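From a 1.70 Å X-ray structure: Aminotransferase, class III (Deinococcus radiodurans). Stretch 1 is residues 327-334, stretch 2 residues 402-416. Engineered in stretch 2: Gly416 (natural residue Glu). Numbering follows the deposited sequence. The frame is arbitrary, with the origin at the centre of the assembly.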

# COMPACT_ATOMS: atom_id res chain seq x y z
N ALA C 327 9.22 -25.75 17.18
CA ALA C 327 10.17 -26.58 17.92
C ALA C 327 10.58 -27.77 17.06
O ALA C 327 11.77 -28.12 16.97
N GLN C 328 9.61 -28.40 16.41
CA GLN C 328 9.87 -29.55 15.55
C GLN C 328 10.79 -29.17 14.39
O GLN C 328 11.76 -29.87 14.10
N LEU C 329 10.48 -28.07 13.72
CA LEU C 329 11.30 -27.65 12.58
C LEU C 329 12.72 -27.27 13.03
O LEU C 329 13.69 -27.64 12.37
N LEU C 330 12.84 -26.56 14.14
CA LEU C 330 14.16 -26.18 14.64
C LEU C 330 14.99 -27.42 14.94
O LEU C 330 16.17 -27.48 14.61
N ALA C 331 14.37 -28.42 15.57
CA ALA C 331 15.06 -29.66 15.91
C ALA C 331 15.54 -30.33 14.63
O ALA C 331 16.63 -30.90 14.59
N GLY C 332 14.72 -30.25 13.58
CA GLY C 332 15.08 -30.85 12.31
C GLY C 332 16.27 -30.17 11.66
O GLY C 332 17.15 -30.83 11.09
N LEU C 333 16.32 -28.84 11.74
CA LEU C 333 17.43 -28.09 11.17
C LEU C 333 18.71 -28.39 11.94
O LEU C 333 19.80 -28.48 11.36
N GLN C 334 18.59 -28.54 13.26
CA GLN C 334 19.75 -28.84 14.09
C GLN C 334 20.26 -30.24 13.75
O GLN C 334 21.46 -30.49 13.75
N LEU C 402 16.14 -17.78 5.35
CA LEU C 402 15.04 -17.50 6.27
C LEU C 402 13.89 -18.46 5.97
O LEU C 402 13.42 -18.55 4.84
N LEU C 403 13.45 -19.19 6.99
CA LEU C 403 12.36 -20.14 6.83
C LEU C 403 11.19 -19.77 7.73
O LEU C 403 11.35 -19.19 8.79
N GLY C 404 9.99 -20.12 7.28
CA GLY C 404 8.81 -19.81 8.06
C GLY C 404 7.55 -20.19 7.30
O GLY C 404 6.94 -19.35 6.64
N PRO C 405 7.15 -21.46 7.38
CA PRO C 405 5.95 -21.94 6.70
C PRO C 405 4.69 -21.47 7.43
O PRO C 405 4.78 -20.88 8.51
N PRO C 406 3.51 -21.70 6.85
CA PRO C 406 2.25 -21.28 7.48
C PRO C 406 2.10 -21.88 8.87
O PRO C 406 2.48 -23.03 9.10
N LEU C 407 1.54 -21.10 9.79
CA LEU C 407 1.34 -21.54 11.17
C LEU C 407 0.43 -22.76 11.25
O LEU C 407 0.39 -23.44 12.28
N SER C 408 -0.29 -23.02 10.17
CA SER C 408 -1.21 -24.15 10.07
C SER C 408 -0.55 -25.42 9.52
O SER C 408 -1.22 -26.44 9.32
N ILE C 409 0.75 -25.37 9.27
CA ILE C 409 1.46 -26.53 8.73
C ILE C 409 1.35 -27.72 9.69
O ILE C 409 1.36 -27.53 10.90
N THR C 410 1.23 -28.93 9.14
CA THR C 410 1.12 -30.13 9.98
C THR C 410 2.49 -30.71 10.30
O THR C 410 3.49 -30.35 9.68
N ALA C 411 2.54 -31.61 11.28
CA ALA C 411 3.80 -32.24 11.66
C ALA C 411 4.39 -32.99 10.47
O ALA C 411 5.59 -32.92 10.22
N ALA C 412 3.54 -33.70 9.74
CA ALA C 412 4.00 -34.45 8.58
C ALA C 412 4.57 -33.51 7.52
O ALA C 412 5.58 -33.81 6.89
N GLU C 413 3.92 -32.36 7.34
CA GLU C 413 4.38 -31.39 6.36
C GLU C 413 5.71 -30.75 6.79
O GLU C 413 6.52 -30.37 5.95
N VAL C 414 5.94 -30.63 8.10
CA VAL C 414 7.20 -30.08 8.58
C VAL C 414 8.31 -31.06 8.19
O VAL C 414 9.39 -30.66 7.76
N ASP C 415 8.04 -32.36 8.33
CA ASP C 415 9.04 -33.36 7.96
C ASP C 415 9.29 -33.33 6.46
O ASP C 415 10.42 -33.51 6.01
N GLY C 416 8.24 -33.08 5.68
CA GLY C 416 8.39 -33.02 4.24
C GLY C 416 9.25 -31.83 3.84
O GLY C 416 10.08 -31.92 2.94

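Side-chain packing of helix 327-334 against the strand end, loop and helix of residues 402-416, two segments of one chain that bury 358 Å² between them. The two helices run in nearly the same direction, 24° apart, with axes 9.8 Å from each other at closest approach; the backbones come nearest at Leu329 and Val414, whose CA atoms lie 6.2 Å apart. Val414, with chi1 t, points toward stretch 1 and sets its CG1 3.9 Å from Leu329 CA and 3.9 Å from Leu329 CB, so the methyl group packs on the backbone of the first helix as well as on the base of a side chain. Leu329 leaves its helix sideways, and its t, p rotamer places Leu329 CD2 against the loop, 3.9 Å from Pro405 CD. The CA-to-CB bond of Pro405 points toward the helix; its ring, in the C-gamma endo pucker, gives CD to this contact. One turn further along, Leu333 also starts sideways, but its m, t rotamer brings its end nearer: Leu333 CD2 rests 3.9 Å from Leu403 CD1. Leu403, likewise m, t, points toward the helix from the end of the strand. These five side chains are all buried, and their contacts at 3.9 Å are ordinary van der Waals packing. Gly332, on the same helix, has no side chain and makes no contact with stretch 2.

At the polar edge, Gln328 points toward stretch 2 with its chain extended (chi1 t, chi2 t) and has the largest covered area of any residue here, 87 Å². Its amide lies over the first turn of the second helix. Gln328 NE2 donates to Ala411 O at 3.0 Å, a carbonyl that also accepts from Asp415 N within the helix at 3.1 Å. Gln328 OE1 lies 3.5 Å from Val414 CB and 3.7 Å from Ala411 CB, and finds its hydrogen-bond partner elsewhere in the structure. The CA-to-CB bond of Asp415 is sideways, but its m rotamer brings the carboxylate nearer, and Gln328 NE2 makes a weak hydrogen bond to Asp415 OD1 at 3.4 Å. A water bridges the same two atoms: it accepts from Gln328 NE2 at 3.1 Å and donates to Asp415 OD1 at 2.6 Å. Beyond this edge, Thr410, whose CA-to-CB bond points away, is the N-cap of the second helix: Thr410 OG1 accepts from Glu413 N at 3.1 Å, though the hydroxyl is less surely placed, and Thr410 N donates in return to Glu413 OE1 at 2.9 Å. The engineered Gly416 lies outside the contact.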

# COMPACT_ATOMS: atom_id res chain seq x y z
CB ALA C 327 9.54 -27.06 19.23
CB GLN C 328 8.56 -30.11 14.99
CG GLN C 328 8.77 -31.22 13.97
CD GLN C 328 7.49 -31.63 13.26
OE1 GLN C 328 6.47 -30.95 13.36
NE2 GLN C 328 7.55 -32.73 12.53
CB LEU C 329 10.62 -26.48 11.85
CG LEU C 329 11.21 -25.98 10.53
CD1 LEU C 329 11.60 -27.15 9.63
CD2 LEU C 329 10.18 -25.10 9.83
CB LEU C 330 14.03 -25.33 15.91
CG LEU C 330 15.36 -25.00 16.61
CD1 LEU C 330 16.29 -24.27 15.65
CD2 LEU C 330 15.08 -24.14 17.85
CB ALA C 331 14.12 -30.59 16.67
CB LEU C 333 17.14 -26.59 11.22
CG LEU C 333 15.92 -26.09 10.42
CD1 LEU C 333 15.70 -24.60 10.71
CD2 LEU C 333 16.15 -26.32 8.93
CB GLN C 334 19.38 -28.72 15.57
CG GLN C 334 18.94 -27.31 15.97
CD GLN C 334 18.42 -27.20 17.40
OE1 GLN C 334 17.71 -28.08 17.88
NE2 GLN C 334 18.77 -26.11 18.08
CB LEU C 402 14.58 -16.04 6.11
CG LEU C 402 13.62 -15.48 7.17
CD1 LEU C 402 14.24 -15.62 8.55
CD2 LEU C 402 13.33 -14.02 6.88
CB LEU C 403 12.84 -21.56 7.17
CG LEU C 403 13.95 -22.15 6.29
CD1 LEU C 403 14.49 -23.43 6.92
CD2 LEU C 403 13.40 -22.43 4.90
CB PRO C 405 6.12 -23.46 6.75
CG PRO C 405 6.78 -23.66 8.09
CD PRO C 405 7.83 -22.56 8.10
CB PRO C 406 1.20 -21.80 6.51
CG PRO C 406 1.89 -21.69 5.18
CD PRO C 406 3.27 -22.22 5.49
CB LEU C 407 0.75 -20.38 11.98
CG LEU C 407 1.74 -19.34 12.53
CD1 LEU C 407 2.80 -19.03 11.50
CD2 LEU C 407 0.98 -18.08 12.96
CB SER C 408 -2.39 -23.75 9.18
OG SER C 408 -1.91 -23.12 8.01
CB ILE C 409 2.95 -26.19 8.48
CG1 ILE C 409 3.64 -27.35 7.76
CG2 ILE C 409 3.64 -25.88 9.80
CD1 ILE C 409 5.02 -26.99 7.24
CB THR C 410 0.29 -31.23 9.28
OG1 THR C 410 0.99 -31.70 8.13
CG2 THR C 410 -1.07 -30.69 8.84
CB ALA C 411 3.57 -33.20 12.83
CB ALA C 412 2.85 -35.27 7.99
CB GLU C 413 3.29 -30.33 6.13
CG GLU C 413 1.98 -30.95 5.62
CD GLU C 413 0.85 -29.96 5.45
OE1 GLU C 413 0.77 -28.98 6.23
OE2 GLU C 413 0.00 -30.18 4.55
CB VAL C 414 7.20 -29.87 10.12
CG1 VAL C 414 8.63 -29.61 10.61
CG2 VAL C 414 6.33 -28.68 10.48
CB ASP C 415 8.61 -34.76 8.40
CG ASP C 415 8.70 -34.95 9.90
OD1 ASP C 415 9.65 -34.43 10.51
OD2 ASP C 415 7.82 -35.64 10.47
O HOH W 1 10.15 -34.29 13.10